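16S rRNA (adenine(1408)-N(1))-methyltransferase (PDB 3P2E) methylates N1 of adenine 1408 in 16S rRNA of assembled 30S subunits, using S-adenosyl-L-methionine, and so confers resistance to various aminoglycosides. Local coordinates at residues L2-K14 with K58-K70. Numbering follows the deposited sequence.
Sequences LILKGTKTVDLSK and KENLFDISKKIIK
Thr7 and Glu59 sandwich the ring of Phe62. Thr7 CB sits over the centre of one face in a CH-pi contact, 4.0 Å from the ring centroid and 5° off the normal. Glu59 CA lies over the opposite face. At the ring edge Leu4 CD2 approaches CE1 near the ring plane. Thr7 belongs to the type II' turn of an N-terminal beta hairpin, strands 3-5 and 8-10, which docks on helix 62-68 of the Rossmann-like methyltransferase fold. Leu4 sends CD1 to Leu61 CB at 3.7 Å, and Ile84 adds to this apolar patch. The Leu61 side chain also lies about 4 Å from that of Asp55, which binds S-adenosyl-L-methionine. Thr7 CG2, over the same face of Phe62 as CB, also meets Lys66 CD at 3.5 Å. Gly6 CA lies 4.1 Å from Lys66 CG. Water 1 joins the two backbones, donating to Leu4 O and Ser65 O and accepting from Gly6 N. Water 2 accepts from Lys58 NZ at 2.9 Å and donates to Thr7 O. The Lys58 chain runs extended beyond CG past Thr9 OG1. Ser65 turns OG away from its own backbone N, chi1 178°, and so toward the hairpin turn. There Ser65 OG donates to an in-plane lone pair of Gly6 O at 2.6 Å, with a C=O...OG angle of 120°.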
loop_
_atom_site.group_PDB
_atom_site.type_symbol
_atom_site.label_atom_id
_atom_site.label_comp_id
_atom_site.label_asym_id
_atom_site.label_seq_id
_atom_site.Cartn_x
_atom_site.Cartn_y
_atom_site.Cartn_z
ATOM N N LEU A 2 -4.544 -13.447 -8.707
ATOM C CA LEU A 2 -3.326 -13.413 -9.564
ATOM C C LEU A 2 -2.133 -12.832 -8.824
ATOM O O LEU A 2 -2.202 -11.717 -8.303
ATOM C CB LEU A 2 -3.576 -12.570 -10.817
ATOM C CG LEU A 2 -4.538 -13.097 -11.881
ATOM C CD1 LEU A 2 -4.713 -12.040 -12.965
ATOM C CD2 LEU A 2 -3.996 -14.390 -12.474
ATOM N N ILE A 3 -1.040 -13.587 -8.781
ATOM C CA ILE A 3 0.180 -13.125 -8.132
ATOM C C ILE A 3 1.354 -13.346 -9.075
ATOM O O ILE A 3 1.240 -14.069 -10.069
ATOM C CB ILE A 3 0.469 -13.887 -6.821
ATOM C CG1 ILE A 3 0.801 -15.349 -7.128
ATOM C CG2 ILE A 3 -0.729 -13.787 -5.888
ATOM C CD1 ILE A 3 1.354 -16.113 -5.942
ATOM N N LEU A 4 2.481 -12.717 -8.765
ATOM C CA LEU A 4 3.673 -12.864 -9.583
ATOM C C LEU A 4 4.682 -13.816 -8.962
ATOM O O LEU A 4 4.989 -13.726 -7.774
ATOM C CB LEU A 4 4.364 -11.515 -9.791
ATOM C CG LEU A 4 3.778 -10.513 -10.782
ATOM C CD1 LEU A 4 4.708 -9.305 -10.853
ATOM C CD2 LEU A 4 3.645 -11.151 -12.159
ATOM N N LYS A 5 5.184 -14.733 -9.778
ATOM C CA LYS A 5 6.208 -15.678 -9.360
ATOM C C LYS A 5 7.327 -15.336 -10.332
ATOM O O LYS A 5 7.406 -15.889 -11.428
ATOM C CB LYS A 5 5.740 -17.122 -9.558
ATOM C CG LYS A 5 6.789 -18.162 -9.186
ATOM C CD LYS A 5 6.229 -19.578 -9.228
ATOM C CE LYS A 5 5.176 -19.793 -8.148
ATOM N NZ LYS A 5 4.653 -21.188 -8.134
ATOM N N GLY A 6 8.186 -14.407 -9.935
ATOM C CA GLY A 6 9.234 -13.980 -10.839
ATOM C C GLY A 6 8.513 -13.117 -11.861
ATOM O O GLY A 6 7.767 -12.216 -11.482
ATOM N N THR A 7 8.708 -13.391 -13.148
ATOM C CA THR A 7 8.045 -12.615 -14.193
ATOM C C THR A 7 6.777 -13.315 -14.675
ATOM O O THR A 7 6.109 -12.844 -15.594
ATOM C CB THR A 7 8.971 -12.398 -15.410
ATOM O OG1 THR A 7 9.309 -13.666 -15.994
ATOM C CG2 THR A 7 10.241 -11.683 -14.988
ATOM N N LYS A 8 6.444 -14.435 -14.046
ATOM C CA LYS A 8 5.270 -15.209 -14.433
ATOM C C LYS A 8 4.073 -14.975 -13.522
ATOM O O LYS A 8 4.214 -14.880 -12.304
ATOM C CB LYS A 8 5.619 -16.700 -14.438
ATOM C CG LYS A 8 4.469 -17.615 -14.827
ATOM C CD LYS A 8 4.873 -19.078 -14.719
ATOM C CE LYS A 8 3.747 -19.997 -15.163
ATOM N NZ LYS A 8 3.389 -19.780 -16.595
ATOM N N THR A 9 2.891 -14.876 -14.118
ATOM C CA THR A 9 1.674 -14.686 -13.343
ATOM C C THR A 9 1.111 -16.067 -13.019
ATOM O O THR A 9 0.986 -16.917 -13.902
ATOM C CB THR A 9 0.617 -13.886 -14.135
ATOM O OG1 THR A 9 1.139 -12.590 -14.460
ATOM C CG2 THR A 9 -0.651 -13.720 -13.311
ATOM N N VAL A 10 0.788 -16.295 -11.751
ATOM C CA VAL A 10 0.234 -17.575 -11.328
ATOM C C VAL A 10 -0.931 -17.365 -10.373
ATOM O O VAL A 10 -1.075 -16.298 -9.775
ATOM C CB VAL A 10 1.300 -18.453 -10.638
ATOM C CG1 VAL A 10 2.367 -18.856 -11.643
ATOM C CG2 VAL A 10 1.924 -17.701 -9.477
ATOM N N ASP A 11 -1.766 -18.386 -10.234
ATOM C CA ASP A 11 -2.920 -18.292 -9.357
ATOM C C ASP A 11 -2.629 -18.790 -7.949
ATOM O O ASP A 11 -2.045 -19.857 -7.765
ATOM C CB ASP A 11 -4.092 -19.084 -9.935
ATOM C CG ASP A 11 -5.327 -19.008 -9.062
ATOM O OD1 ASP A 11 -5.868 -17.896 -8.895
ATOM O OD2 ASP A 11 -5.753 -20.058 -8.538
ATOM N N LEU A 12 -3.029 -17.995 -6.962
ATOM C CA LEU A 12 -2.859 -18.349 -5.557
ATOM C C LEU A 12 -4.264 -18.427 -4.974
ATOM O O LEU A 12 -5.018 -17.453 -5.013
ATOM C CB LEU A 12 -2.052 -17.280 -4.810
ATOM C CG LEU A 12 -1.712 -17.644 -3.359
ATOM C CD1 LEU A 12 -0.657 -18.740 -3.356
ATOM C CD2 LEU A 12 -1.202 -16.422 -2.611
ATOM N N SER A 13 -4.622 -19.590 -4.444
ATOM C CA SER A 13 -5.949 -19.784 -3.878
ATOM C C SER A 13 -6.054 -19.217 -2.469
ATOM O O SER A 13 -5.044 -18.903 -1.836
ATOM C CB SER A 13 -6.287 -21.273 -3.834
ATOM O OG SER A 13 -5.479 -21.928 -2.870
ATOM N N LYS A 14 -7.285 -19.096 -1.980
ATOM C CA LYS A 14 -7.520 -18.587 -0.639
ATOM C C LYS A 14 -6.864 -19.498 0.393
ATOM O O LYS A 14 -6.251 -19.025 1.348
ATOM C CB LYS A 14 -9.024 -18.484 -0.364
ATOM C CG LYS A 14 -9.371 -18.030 1.044
ATOM C CD LYS A 14 -8.703 -16.704 1.385
ATOM C CE LYS A 14 -9.076 -16.239 2.787
ATOM N NZ LYS A 14 -8.395 -14.960 3.142
ATOM N N LYS A 58 1.955 -5.265 -13.762
ATOM C CA LYS A 58 2.885 -6.320 -13.387
ATOM C C LYS A 58 4.293 -6.097 -13.898
ATOM O O LYS A 58 5.260 -6.514 -13.258
ATOM C CB LYS A 58 2.389 -7.674 -13.896
ATOM C CG LYS A 58 2.379 -7.788 -15.414
ATOM C CD LYS A 58 1.995 -9.190 -15.855
ATOM C CE LYS A 58 2.025 -9.306 -17.373
ATOM N NZ LYS A 58 1.695 -10.691 -17.815
ATOM N N GLU A 59 4.408 -5.439 -15.048
ATOM C CA GLU A 59 5.704 -5.211 -15.666
ATOM C C GLU A 59 6.698 -4.464 -14.799
ATOM O O GLU A 59 7.892 -4.754 -14.831
ATOM C CB GLU A 59 5.541 -4.473 -16.999
ATOM C CG GLU A 59 4.850 -5.302 -18.079
ATOM C CD GLU A 59 3.336 -5.244 -18.005
ATOM O OE1 GLU A 59 2.796 -4.700 -17.020
ATOM O OE2 GLU A 59 2.683 -5.752 -18.944
ATOM N N ASN A 60 6.214 -3.509 -14.018
ATOM C CA ASN A 60 7.118 -2.738 -13.184
ATOM C C ASN A 60 7.574 -3.452 -11.921
ATOM O O ASN A 60 8.453 -2.966 -11.208
ATOM C CB ASN A 60 6.489 -1.394 -12.839
ATOM C CG ASN A 60 6.389 -0.481 -14.043
ATOM O OD1 ASN A 60 7.011 -0.732 -15.083
ATOM N ND2 ASN A 60 5.624 0.594 -13.904
ATOM N N LEU A 61 6.991 -4.617 -11.660
ATOM C CA LEU A 61 7.342 -5.407 -10.482
ATOM C C LEU A 61 8.291 -6.560 -10.784
ATOM O O LEU A 61 8.767 -7.233 -9.869
ATOM C CB LEU A 61 6.078 -5.980 -9.847
ATOM C CG LEU A 61 5.255 -5.043 -8.973
ATOM C CD1 LEU A 61 3.846 -5.583 -8.826
ATOM C CD2 LEU A 61 5.943 -4.895 -7.617
ATOM N N PHE A 62 8.566 -6.790 -12.062
ATOM C CA PHE A 62 9.429 -7.900 -12.454
ATOM C C PHE A 62 10.780 -8.002 -11.753
ATOM O O PHE A 62 11.170 -9.083 -11.317
ATOM C CB PHE A 62 9.645 -7.886 -13.974
ATOM C CG PHE A 62 8.432 -8.297 -14.766
ATOM C CD1 PHE A 62 7.288 -8.773 -14.129
ATOM C CD2 PHE A 62 8.442 -8.230 -16.157
ATOM C CE1 PHE A 62 6.175 -9.175 -14.863
ATOM C CE2 PHE A 62 7.333 -8.630 -16.898
ATOM C CZ PHE A 62 6.198 -9.104 -16.249
ATOM N N ASP A 63 11.502 -6.894 -11.646
ATOM C CA ASP A 63 12.812 -6.941 -11.006
ATOM C C ASP A 63 12.759 -7.375 -9.549
ATOM O O ASP A 63 13.466 -8.299 -9.147
ATOM C CB ASP A 63 13.513 -5.589 -11.129
ATOM C CG ASP A 63 14.191 -5.413 -12.474
ATOM O OD1 ASP A 63 13.532 -5.652 -13.508
ATOM O OD2 ASP A 63 15.382 -5.036 -12.497
ATOM N N ILE A 64 11.927 -6.719 -8.751
ATOM C CA ILE A 64 11.836 -7.089 -7.346
ATOM C C ILE A 64 11.156 -8.446 -7.164
ATOM O O ILE A 64 11.472 -9.183 -6.235
ATOM C CB ILE A 64 11.093 -6.009 -6.530
ATOM C CG1 ILE A 64 11.924 -4.721 -6.500
ATOM C CG2 ILE A 64 10.839 -6.508 -5.109
ATOM C CD1 ILE A 64 13.323 -4.893 -5.915
ATOM N N SER A 65 10.231 -8.783 -8.056
ATOM C CA SER A 65 9.550 -10.066 -7.967
ATOM C C SER A 65 10.564 -11.189 -8.185
ATOM O O SER A 65 10.495 -12.234 -7.540
ATOM C CB SER A 65 8.445 -10.162 -9.020
ATOM O OG SER A 65 7.818 -11.427 -8.962
ATOM N N LYS A 66 11.507 -10.962 -9.096
ATOM C CA LYS A 66 12.543 -11.952 -9.383
ATOM C C LYS A 66 13.509 -12.047 -8.208
ATOM O O LYS A 66 14.059 -13.110 -7.926
ATOM C CB LYS A 66 13.311 -11.566 -10.652
ATOM C CG LYS A 66 12.545 -11.835 -11.943
ATOM C CD LYS A 66 13.169 -11.105 -13.131
ATOM C CE LYS A 66 14.624 -11.485 -13.335
ATOM N NZ LYS A 66 15.240 -10.681 -14.432
ATOM N N LYS A 67 13.704 -10.930 -7.519
ATOM C CA LYS A 67 14.612 -10.893 -6.383
ATOM C C LYS A 67 14.089 -11.653 -5.165
ATOM O O LYS A 67 14.838 -12.391 -4.529
ATOM C CB LYS A 67 14.907 -9.440 -5.994
ATOM C CG LYS A 67 15.921 -9.292 -4.871
ATOM C CD LYS A 67 16.295 -7.833 -4.650
ATOM C CE LYS A 67 17.402 -7.702 -3.609
ATOM N NZ LYS A 67 17.901 -6.306 -3.490
ATOM N N ILE A 68 12.809 -11.491 -4.843
ATOM C CA ILE A 68 12.268 -12.160 -3.666
ATOM C C ILE A 68 12.168 -13.674 -3.778
ATOM O O ILE A 68 12.020 -14.357 -2.765
ATOM C CB ILE A 68 10.880 -11.606 -3.270
ATOM C CG1 ILE A 68 9.855 -11.890 -4.368
ATOM C CG2 ILE A 68 10.990 -10.121 -2.990
ATOM C CD1 ILE A 68 8.427 -11.587 -3.955
ATOM N N ILE A 69 12.259 -14.196 -4.998
ATOM C CA ILE A 69 12.168 -15.636 -5.212
ATOM C C ILE A 69 13.542 -16.308 -5.139
ATOM O O ILE A 69 13.646 -17.534 -5.197
ATOM C CB ILE A 69 11.504 -15.949 -6.578
ATOM C CG1 ILE A 69 11.194 -17.443 -6.681
ATOM C CG2 ILE A 69 12.414 -15.517 -7.713
ATOM C CD1 ILE A 69 10.493 -17.837 -7.967
ATOM N N LYS A 70 14.595 -15.507 -5.011
ATOM C CA LYS A 70 15.951 -16.038 -4.916
ATOM C C LYS A 70 16.177 -16.573 -3.508
ATOM O O LYS A 70 15.322 -16.420 -2.639
ATOM C CB LYS A 70 16.983 -14.947 -5.213
ATOM C CG LYS A 70 17.084 -14.551 -6.676
ATOM C CD LYS A 70 18.199 -13.538 -6.884
ATOM C CE LYS A 70 18.467 -13.294 -8.363
ATOM N NZ LYS A 70 17.275 -12.753 -9.071
HETATM O O HOH W 1 8.137 -13.528 -7.010
HETATM O O HOH W 2 3.726 -12.236 -16.465
#